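Local coordinates for bifunctional enzyme cysn/cysc (Mycobacterium tuberculosis, PDB 4BZP), which phosphorylates adenosine-5'-phosphosulfate at its 3'-hydroxyl with ATP, as the APS kinase part of a bifunctional sulfate-activating enzyme, at residues 11-16 with 143-148; 110-115 with 152-157. All blocks are in the same frame, centred on the assembly; numbering follows the deposited sequence. Where two conformers were deposited one is given.

Overall arrangement
Contacts 1 and 2 illustrate how a nucleotide-binding loop is anchored to the sheet that carries it. Contact 1 joins the phosphate-binding loop at 11-16 to the loop 143-148, and contact 2 pairs the end of strand 106-111 with strand 153-155 and the loops that follow; their centres lie about 9 Å apart and their segments alternate along the chain. A salt bridge from Arg147 NH1 to Asp112 OD1 (2.9 Å) and a probable hydrogen bond between Cys111 N and Thr11 O (2.9 Å) tie them together, and one ethanediol touches both. ADP meets contact 1 directly through Gly15 N, whereas in contact 2 the side chain of Pro157 is about 6 Å from the nucleotide.

Contact 1: 11-16 with 143-148; sequences TGLSGS and SPYQRP. With ADP (adenosine-5'-diphosphate), chain C; EDO (1,2-ethanediol), chain F.
Tyr145 reaches Thr11 with its phenol oxygen, and Tyr145 OH donates to Thr11 OG1 over 2.7 Å, with the threonine oxygen lying at the ring edge near its plane. Thr11 OG1 stands anti to its own backbone N (chi1 180°), while Thr11 CG2 meets Pro148 CG tip to tip at 3.6 Å. Gly12 passes close to the same phenol, its CA 3.6 Å from Tyr145 CZ. Leu13 crosses the tyrosine, its CD2 resting 3.6 Å from Tyr145 CB, and Leu13 N lies over one ring face. Gly12 opens the Walker A P-loop, which follows strand 6-11, leads into helix 18-31 and supplies backbone amides to the ADP phosphates. A type II turn from Leu13 to Ser16 shapes it: Leu13 O accepts from both Ser16 N and Ser16 OG, the hydroxyl arriving in the carbonyl plane on a lone pair at 2.7 Å. Gly15 N donates to ADP O1B at 2.8 Å, a nearly straight bond (163°). Beyond this shell, the single proton of Thr11 OG1 has the carbonyl oxygens of Ile85 and Ser86 within reach, and the Tyr145 side chain packs on Pro87 and Thr139. Leu13 is backed by Leu115 and Cys118 of helix 115-121.

Contact 2: 110-115 with 152-157; sequences FCDTPL and DLRLTP. With EDO (1,2-ethanediol), chain G; EDO (1,2-ethanediol), chain F.
Phe110 and Arg154 both set CG anti to their backbone N (chi1 179° and -178°), and their side chains run side by side from paired positions on one face of the sheet. In the conformer given, one of two deposited, the arginine chain bends at chi3 and Arg154 NH1 lies 3.3 Å from Phe110 CE2, near the ring plane at the edge. Asp112 CB lies over one face of that ring, toward its rim. In the same conformer Asp112 OD2 forms a long salt bridge of 3.3 Å with Arg154 NH1, sitting in the guanidinium plane while the nitrogen approaches from above the carboxylate plane. The backbones form a parallel ladder: Phe110 N donates to Leu153 O, Leu155 N to Phe110 O (2.8 Å), and Asp112 N to Leu155 O. A water joins Leu155 O to Thr113 OG1, and Pro157 CD settles 3.3 Å from Asp112 O. On the other face Cys111 SG and Leu155 CD1 meet at 4.1 Å. Strand 153-155 is the chain's outermost strand beside 106-111 in the five-stranded parallel sheet, order 2-3-1-4-5, of the P-loop kinase core, with Leu155 against Val21 of helix 18-31 and Gln164 and Glu167 of helix 161-173.

Contact 1: 11-16 with 143-148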
ATOM      1  N   THR A  11      11.358  14.343   7.644  1.00  5.69           N
ATOM      2  CA  THR A  11      11.107  14.454   9.099  1.00  5.80           C
ATOM      3  C   THR A  11      11.317  15.910   9.474  1.00  5.75           C
ATOM      4  O   THR A  11      12.144  16.599   8.894  1.00  5.83           O
ATOM      5  CB  THR A  11      11.994  13.482   9.905  1.00  6.21           C
ATOM      6  OG1 THR A  11      11.696  13.648  11.304  1.00  6.21           O
ATOM      7  CG2 THR A  11      13.479  13.705   9.654  1.00  6.47           C
ATOM      8  N   GLY A  12      10.542  16.386  10.422  1.00  4.97           N
ATOM      9  CA  GLY A  12      10.609  17.746  10.920  1.00  5.03           C
ATOM     10  C   GLY A  12       9.300  18.173  11.528  1.00  4.86           C
ATOM     11  O   GLY A  12       8.248  17.563  11.294  1.00  4.83           O
ATOM     12  N   LEU A  13       9.345  19.296  12.233  1.00  5.49           N
ATOM     13  CA  LEU A  13       8.211  19.838  12.869  1.00  5.73           C
ATOM     14  C   LEU A  13       7.061  20.150  11.922  1.00  5.58           C
ATOM     15  O   LEU A  13       7.254  20.388  10.733  1.00  5.13           O
ATOM     16  CB  LEU A  13       8.577  21.117  13.631  1.00  6.81           C
ATOM     17  CG  LEU A  13       9.588  20.957  14.745  1.00  7.76           C
ATOM     18  CD1 LEU A  13       9.949  22.331  15.316  1.00  9.59           C
ATOM     19  CD2 LEU A  13       9.077  20.089  15.873  1.00  7.88           C
ATOM     20  N   SER A  14       5.842  20.181  12.433  1.00  5.10           N
ATOM     21  CA  SER A  14       4.716  20.709  11.674  1.00  5.44           C
ATOM     22  C   SER A  14       5.069  22.090  11.129  1.00  5.27           C
ATOM     23  O   SER A  14       5.568  22.937  11.863  1.00  5.12           O
ATOM     24  CB  SER A  14       3.477  20.831  12.560  1.00  5.66           C
ATOM     25  OG  SER A  14       2.361  21.248  11.851  1.00  6.58           O
ATOM     26  N   GLY A  15       4.871  22.291   9.837  1.00  5.32           N
ATOM     27  CA  GLY A  15       5.134  23.575   9.192  1.00  5.36           C
ATOM     28  C   GLY A  15       6.584  23.803   8.823  1.00  5.19           C
ATOM     29  O   GLY A  15       6.901  24.911   8.387  1.00  5.63           O
ATOM     30  N   SER A  16       7.420  22.794   8.884  1.00  5.65           N
ATOM     31  CA  SER A  16       8.814  22.940   8.492  1.00  6.07           C
ATOM     32  C   SER A  16       9.073  22.891   7.015  1.00  6.31           C
ATOM     33  O   SER A  16      10.162  23.310   6.560  1.00  7.75           O
ATOM     34  CB  SER A  16       9.674  21.914   9.239  1.00  6.28           C
ATOM     35  OG  SER A  16       9.313  20.580   8.928  1.00  6.23           O
ATOM     36  N   SER A 143       5.077  17.441  23.190  1.00 11.68           N
ATOM     37  CA  SER A 143       5.528  16.128  22.850  1.00 11.33           C
ATOM     38  C   SER A 143       6.878  16.320  22.139  1.00 10.76           C
ATOM     39  O   SER A 143       7.048  17.238  21.372  1.00 10.47           O
ATOM     40  CB  SER A 143       4.511  15.446  21.910  1.00 10.67           C
ATOM     41  OG  SER A 143       4.858  14.073  21.716  1.00 12.99           O
ATOM     42  N   PRO A 144       7.817  15.448  22.362  1.00  9.58           N
ATOM     43  CA  PRO A 144       9.171  15.733  21.854  1.00  9.43           C
ATOM     44  C   PRO A 144       9.390  15.501  20.375  1.00  8.18           C
ATOM     45  O   PRO A 144       8.783  14.578  19.779  1.00  8.60           O
ATOM     46  CB  PRO A 144      10.026  14.757  22.629  1.00 10.64           C
ATOM     47  CG  PRO A 144       9.136  13.570  22.898  1.00 11.47           C
ATOM     48  CD  PRO A 144       7.795  14.210  23.167  1.00 10.38           C
ATOM     49  N   TYR A 145      10.243  16.335  19.818  1.00  7.18           N
ATOM     50  CA  TYR A 145      10.792  16.086  18.480  1.00  7.10           C
ATOM     51  C   TYR A 145      12.254  15.673  18.717  1.00  7.16           C
ATOM     52  O   TYR A 145      12.997  16.434  19.374  1.00  8.78           O
ATOM     53  CB  TYR A 145      10.675  17.293  17.539  1.00  6.52           C
ATOM     54  CG  TYR A 145      11.219  16.993  16.167  1.00  6.49           C
ATOM     55  CD1 TYR A 145      10.531  16.138  15.325  1.00  6.52           C
ATOM     56  CD2 TYR A 145      12.480  17.408  15.796  1.00  6.47           C
ATOM     57  CE1 TYR A 145      11.046  15.795  14.085  1.00  5.87           C
ATOM     58  CE2 TYR A 145      13.015  17.036  14.563  1.00  6.48           C
ATOM     59  CZ  TYR A 145      12.304  16.217  13.719  1.00  6.47           C
ATOM     60  OH  TYR A 145      12.848  15.751  12.531  1.00  6.65           O
ATOM     61  N   GLN A 146      12.669  14.503  18.264  1.00  6.45           N
ATOM     62  CA  GLN A 146      14.064  14.029  18.420  1.00  6.54           C
ATOM     63  C   GLN A 146      14.779  14.355  17.114  1.00  6.80           C
ATOM     64  O   GLN A 146      14.501  13.713  16.078  1.00  6.87           O
ATOM     65  CB  GLN A 146      14.067  12.543  18.713  1.00  6.36           C
ATOM     66  CG  GLN A 146      13.366  12.225  20.038  1.00  6.73           C
ATOM     67  CD  GLN A 146      13.367  10.779  20.394  1.00  7.16           C
ATOM     68  OE1 GLN A 146      13.561   9.877  19.561  1.00  7.81           O
ATOM     69  NE2 GLN A 146      13.142  10.517  21.688  1.00  7.46           N
ATOM     70  N   ARG A 147      15.701  15.279  17.135  1.00  7.48           N
ATOM     71  CA  ARG A 147      16.310  15.775  15.898  1.00  8.40           C
ATOM     72  C   ARG A 147      17.184  14.678  15.309  1.00  8.50           C
ATOM     73  O   ARG A 147      17.900  14.034  16.007  1.00  9.45           O
ATOM     74  CB  ARG A 147      17.198  16.973  16.183  1.00  8.95           C
ATOM     75  CG  ARG A 147      16.422  18.198  16.514  1.00 10.31           C
ATOM     76  CD  ARG A 147      17.356  19.305  17.070  1.00 10.64           C
ATOM     77  NE  ARG A 147      18.392  19.695  16.121  1.00 10.96           N
ATOM     78  CZ  ARG A 147      18.241  20.542  15.104  1.00 10.57           C
ATOM     79  NH1 ARG A 147      17.108  21.139  14.902  1.00 11.78           N
ATOM     80  NH2 ARG A 147      19.271  20.786  14.306  1.00 11.41           N
ATOM     81  N   PRO A 148      17.125  14.476  13.984  1.00  8.16           N
ATOM     82  CA  PRO A 148      18.004  13.545  13.321  1.00 10.02           C
ATOM     83  C   PRO A 148      19.498  13.887  13.513  1.00 10.53           C
ATOM     84  O   PRO A 148      19.870  15.031  13.365  1.00 12.26           O
ATOM     85  CB  PRO A 148      17.629  13.752  11.863  1.00 10.03           C
ATOM     86  CG  PRO A 148      16.228  14.160  11.861  1.00 10.49           C
ATOM     87  CD  PRO A 148      16.060  14.973  13.104  1.00  9.15           C
TER
HETATM   88  PB  ADP C1191       4.937  20.526   6.773  0.70  5.29           P
HETATM   89  O1B ADP C1191       3.888  20.567   7.933  0.70  5.70           O
HETATM   90  O2B ADP C1191       6.302  20.129   7.232  0.70  5.20           O
HETATM   91  O3B ADP C1191       4.411  19.795   5.584  0.70  5.76           O
HETATM   92  PA  ADP C1191       4.587  22.865   5.051  0.70  7.19           P
HETATM   93  O1A ADP C1191       3.115  22.914   5.085  0.70  7.52           O
HETATM   94  O2A ADP C1191       5.229  22.299   3.820  0.70  6.86           O
HETATM   95  O3A ADP C1191       5.096  22.070   6.326  0.70  6.17           O
HETATM   96  O5' ADP C1191       5.290  24.292   5.312  0.70  7.05           O
HETATM   97  C5' ADP C1191       4.641  25.258   6.104  0.70  6.80           C
HETATM   98  C4' ADP C1191       4.506  26.512   5.232  0.70  6.68           C
HETATM   99  O4' ADP C1191       5.749  27.188   5.252  0.70  6.81           O
HETATM  100  C3' ADP C1191       4.086  26.348   3.764  0.70  6.92           C
HETATM  101  O3' ADP C1191       2.772  26.830   3.605  0.70  7.19           O
HETATM  102  C2' ADP C1191       4.968  27.297   3.037  0.70  7.57           C
HETATM  103  O2' ADP C1191       4.138  28.420   2.625  0.70  9.63           O
HETATM  104  C1' ADP C1191       6.007  27.783   3.997  0.70  7.29           C
HETATM  105  N9  ADP C1191       7.353  27.329   3.606  0.70  7.54           N
HETATM  106  C8  ADP C1191       7.795  26.042   3.717  0.70  7.76           C
HETATM  107  N7  ADP C1191       9.063  25.894   3.294  0.70  7.86           N
HETATM  108  C5  ADP C1191       9.449  27.160   2.928  0.70  7.41           C
HETATM  109  C6  ADP C1191      10.674  27.674   2.368  0.70  7.36           C
HETATM  110  N6  ADP C1191      11.752  26.892   2.156  0.70  7.63           N
HETATM  111  N1  ADP C1191      10.653  29.004   2.102  0.70  7.07           N
HETATM  112  C2  ADP C1191       9.590  29.771   2.320  0.70  7.49           C
HETATM  113  N3  ADP C1191       8.391  29.365   2.808  0.70  7.28           N
HETATM  114  C4  ADP C1191       8.310  28.043   3.069  0.70  7.36           C
HETATM  115  C1  EDO F1194      13.479  22.009  14.594  1.00 25.06           C
HETATM  116  O1  EDO F1194      13.792  22.030  13.221  1.00 25.06           O
HETATM  117  C2  EDO F1194      13.598  20.558  14.938  1.00 23.95           C
HETATM  118  O2  EDO F1194      14.648  20.504  15.861  1.00 20.55           O

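Contact 2: 110-115 with 152-157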
ATOM      1  N   PHE A 110      15.850  15.860   6.634  1.00  5.13           N
ATOM      2  CA  PHE A 110      15.436  16.657   7.772  1.00  5.76           C
ATOM      3  C   PHE A 110      15.126  18.090   7.383  1.00  5.63           C
ATOM      4  O   PHE A 110      16.031  18.807   6.931  1.00  5.69           O
ATOM      5  CB  PHE A 110      16.557  16.608   8.795  1.00  5.58           C
ATOM      6  CG  PHE A 110      16.331  17.400  10.065  1.00  5.63           C
ATOM      7  CD1 PHE A 110      15.088  17.692  10.564  1.00  5.46           C
ATOM      8  CD2 PHE A 110      17.451  17.811  10.804  1.00  5.93           C
ATOM      9  CE1 PHE A 110      14.957  18.427  11.717  1.00  5.74           C
ATOM     10  CE2 PHE A 110      17.312  18.506  12.011  1.00  6.11           C
ATOM     11  CZ  PHE A 110      16.054  18.810  12.450  1.00  5.89           C
ATOM     12  N   CYS A 111      13.857  18.492   7.512  1.00  6.05           N
ATOM     13  CA  CYS A 111      13.445  19.867   7.304  1.00  6.41           C
ATOM     14  C   CYS A 111      13.697  20.580   8.594  1.00  6.57           C
ATOM     15  O   CYS A 111      12.833  20.632   9.498  1.00  6.95           O
ATOM     16  CB  CYS A 111      11.964  19.910   6.901  1.00  6.82           C
ATOM     17  SG  CYS A 111      11.688  19.160   5.263  1.00  9.13           S
ATOM     18  N   ASP A 112      14.887  21.129   8.715  1.00  6.73           N
ATOM     19  CA  ASP A 112      15.390  21.777   9.948  1.00  7.14           C
ATOM     20  C   ASP A 112      15.035  23.240   9.997  1.00  8.35           C
ATOM     21  O   ASP A 112      15.859  24.130   9.742  1.00  8.93           O
ATOM     22  CB  ASP A 112      16.878  21.591  10.113  1.00  8.03           C
ATOM     23  CG  ASP A 112      17.400  22.045  11.497  1.00  8.46           C
ATOM     24  OD1 ASP A 112      16.582  22.364  12.379  1.00 11.42           O
ATOM     25  OD2 ASP A 112      18.652  21.974  11.645  1.00 11.81           O
ATOM     26  N   THR A 113      13.767  23.494  10.294  1.00  8.06           N
ATOM     27  CA  THR A 113      13.228  24.837  10.519  1.00  8.97           C
ATOM     28  C   THR A 113      12.872  24.953  11.987  1.00  9.17           C
ATOM     29  O   THR A 113      12.183  24.067  12.518  1.00  9.44           O
ATOM     30  CB  THR A 113      11.980  25.029   9.605  1.00  9.66           C
ATOM     31  OG1 THR A 113      12.356  24.910   8.209  1.00 11.45           O
ATOM     32  CG2 THR A 113      11.332  26.384   9.826  1.00  9.53           C
ATOM     33  N   PRO A 114      13.360  25.997  12.651  1.00  9.71           N
ATOM     34  CA  PRO A 114      13.096  26.145  14.087  1.00 10.18           C
ATOM     35  C   PRO A 114      11.621  26.291  14.407  1.00  9.68           C
ATOM     36  O   PRO A 114      10.849  26.773  13.563  1.00  9.05           O
ATOM     37  CB  PRO A 114      13.826  27.442  14.461  1.00 11.61           C
ATOM     38  CG  PRO A 114      14.472  27.980  13.307  1.00 12.55           C
ATOM     39  CD  PRO A 114      14.101  27.143  12.088  1.00 10.56           C
ATOM     40  N   LEU A 115      11.221  25.877  15.597  1.00  8.71           N
ATOM     41  CA  LEU A 115       9.899  26.024  16.059  1.00  8.73           C
ATOM     42  C   LEU A 115       9.333  27.427  15.798  1.00  8.82           C
ATOM     43  O   LEU A 115       8.193  27.537  15.367  1.00  7.46           O
ATOM     44  CB  LEU A 115       9.829  25.720  17.555  1.00 10.51           C
ATOM     45  CG  LEU A 115       8.455  25.870  18.245  1.00 12.41           C
ATOM     46  CD1 LEU A 115       7.484  24.855  17.717  1.00 13.46           C
ATOM     47  CD2 LEU A 115       8.601  25.653  19.751  1.00 14.25           C
ATOM     48  N   ASP A 152      20.463  12.105   5.748  1.00  7.24           N
ATOM     49  CA  ASP A 152      21.113  12.160   4.455  1.00  6.91           C
ATOM     50  C   ASP A 152      21.181  13.578   3.894  1.00  7.08           C
ATOM     51  O   ASP A 152      22.103  13.883   3.148  1.00  9.17           O
ATOM     52  CB  ASP A 152      20.392  11.274   3.447  1.00  7.24           C
ATOM     53  CG  ASP A 152      20.459   9.819   3.845  1.00  8.33           C
ATOM     54  OD1 ASP A 152      21.578   9.251   3.713  1.00 13.01           O
ATOM     55  OD2 ASP A 152      19.534   9.234   4.401  1.00  7.25           O
ATOM     56  N   LEU A 153      20.222  14.442   4.231  1.00  6.33           N
ATOM     57  CA  LEU A 153      20.163  15.793   3.742  1.00  6.65           C
ATOM     58  C   LEU A 153      19.450  16.629   4.777  1.00  6.82           C
ATOM     59  O   LEU A 153      18.440  16.217   5.358  1.00  6.51           O
ATOM     60  CB  LEU A 153      19.386  15.825   2.429  1.00  7.08           C
ATOM     61  CG  LEU A 153      19.166  17.190   1.776  1.00  7.44           C
ATOM     62  CD1 LEU A 153      20.496  17.846   1.395  1.00  8.73           C
ATOM     63  CD2 LEU A 153      18.269  17.029   0.568  1.00  7.92           C
ATOM     64  N   ARG A 154      19.944  17.817   5.047  1.00  7.70           N
ATOM     65  CA  ARG A 154      19.335  18.756   5.964  0.50  8.63           C
ATOM     66  C   ARG A 154      18.901  19.951   5.144  1.00  8.21           C
ATOM     67  O   ARG A 154      19.725  20.607   4.509  1.00  9.88           O
ATOM     68  CB  ARG A 154      20.352  19.170   7.045  0.50 10.23           C
ATOM     69  CG  ARG A 154      19.792  20.139   8.096  0.50 11.98           C
ATOM     70  CD  ARG A 154      20.807  20.629   9.142  0.50 13.59           C
ATOM     71  NE  ARG A 154      21.652  19.534   9.579  0.50 13.26           N
ATOM     72  CZ  ARG A 154      21.452  18.894  10.727  0.50 12.90           C
ATOM     73  NH1 ARG A 154      20.476  19.268  11.527  0.50 13.79           N
ATOM     74  NH2 ARG A 154      22.242  17.903  11.054  0.50 13.75           N
ATOM     75  N   LEU A 155      17.606  20.248   5.099  1.00  6.48           N
ATOM     76  CA  LEU A 155      17.020  21.387   4.396  1.00  6.20           C
ATOM     77  C   LEU A 155      16.829  22.523   5.366  1.00  6.30           C
ATOM     78  O   LEU A 155      16.321  22.304   6.461  1.00  6.71           O
ATOM     79  CB  LEU A 155      15.699  21.022   3.771  1.00  6.22           C
ATOM     80  CG  LEU A 155      15.744  19.896   2.719  1.00  6.15           C
ATOM     81  CD1 LEU A 155      14.359  19.536   2.198  1.00  6.21           C
ATOM     82  CD2 LEU A 155      16.660  20.271   1.552  1.00  6.40           C
ATOM     83  N   THR A 156      17.200  23.739   4.983  1.00  6.36           N
ATOM     84  CA  THR A 156      17.194  24.856   5.874  1.00  6.83           C
ATOM     85  C   THR A 156      16.333  26.004   5.298  1.00  6.76           C
ATOM     86  O   THR A 156      16.257  26.190   4.079  1.00  6.23           O
ATOM     87  CB  THR A 156      18.637  25.322   6.167  1.00  7.01           C
ATOM     88  OG1 THR A 156      19.249  25.619   4.951  1.00  7.53           O
ATOM     89  CG2 THR A 156      19.379  24.255   6.891  1.00  8.40           C
ATOM     90  N   PRO A 157      15.751  26.836   6.169  1.00  7.27           N
ATOM     91  CA  PRO A 157      14.713  27.793   5.755  1.00  7.81           C
ATOM     92  C   PRO A 157      15.223  28.994   4.966  1.00  7.56           C
ATOM     93  O   PRO A 157      14.446  29.724   4.425  1.00  7.84           O
ATOM     94  CB  PRO A 157      14.044  28.165   7.108  1.00  8.56           C
ATOM     95  CG  PRO A 157      15.035  27.899   8.134  1.00  8.73           C
ATOM     96  CD  PRO A 157      15.790  26.687   7.639  1.00  7.67           C
TER
HETATM   97  C1  EDO G1195      23.446  17.837   5.366  1.00 27.08           C
HETATM   98  O1  EDO G1195      22.709  18.212   4.227  1.00 18.67           O
HETATM   99  C2  EDO G1195      23.678  16.357   5.482  1.00 28.55           C
HETATM  100  O2  EDO G1195      22.654  15.866   6.315  1.00 34.06           O
HETATM  101  C1  EDO F1194      13.479  22.009  14.594  1.00 25.06           C
HETATM  102  O1  EDO F1194      13.792  22.030  13.221  1.00 25.06           O
HETATM  103  C2  EDO F1194      13.598  20.558  14.938  1.00 23.95           C
HETATM  104  O2  EDO F1194      14.648  20.504  15.861  1.00 20.55           O
HETATM  105  O   HOH W   1      13.738  23.402   6.615  1.00 13.74           O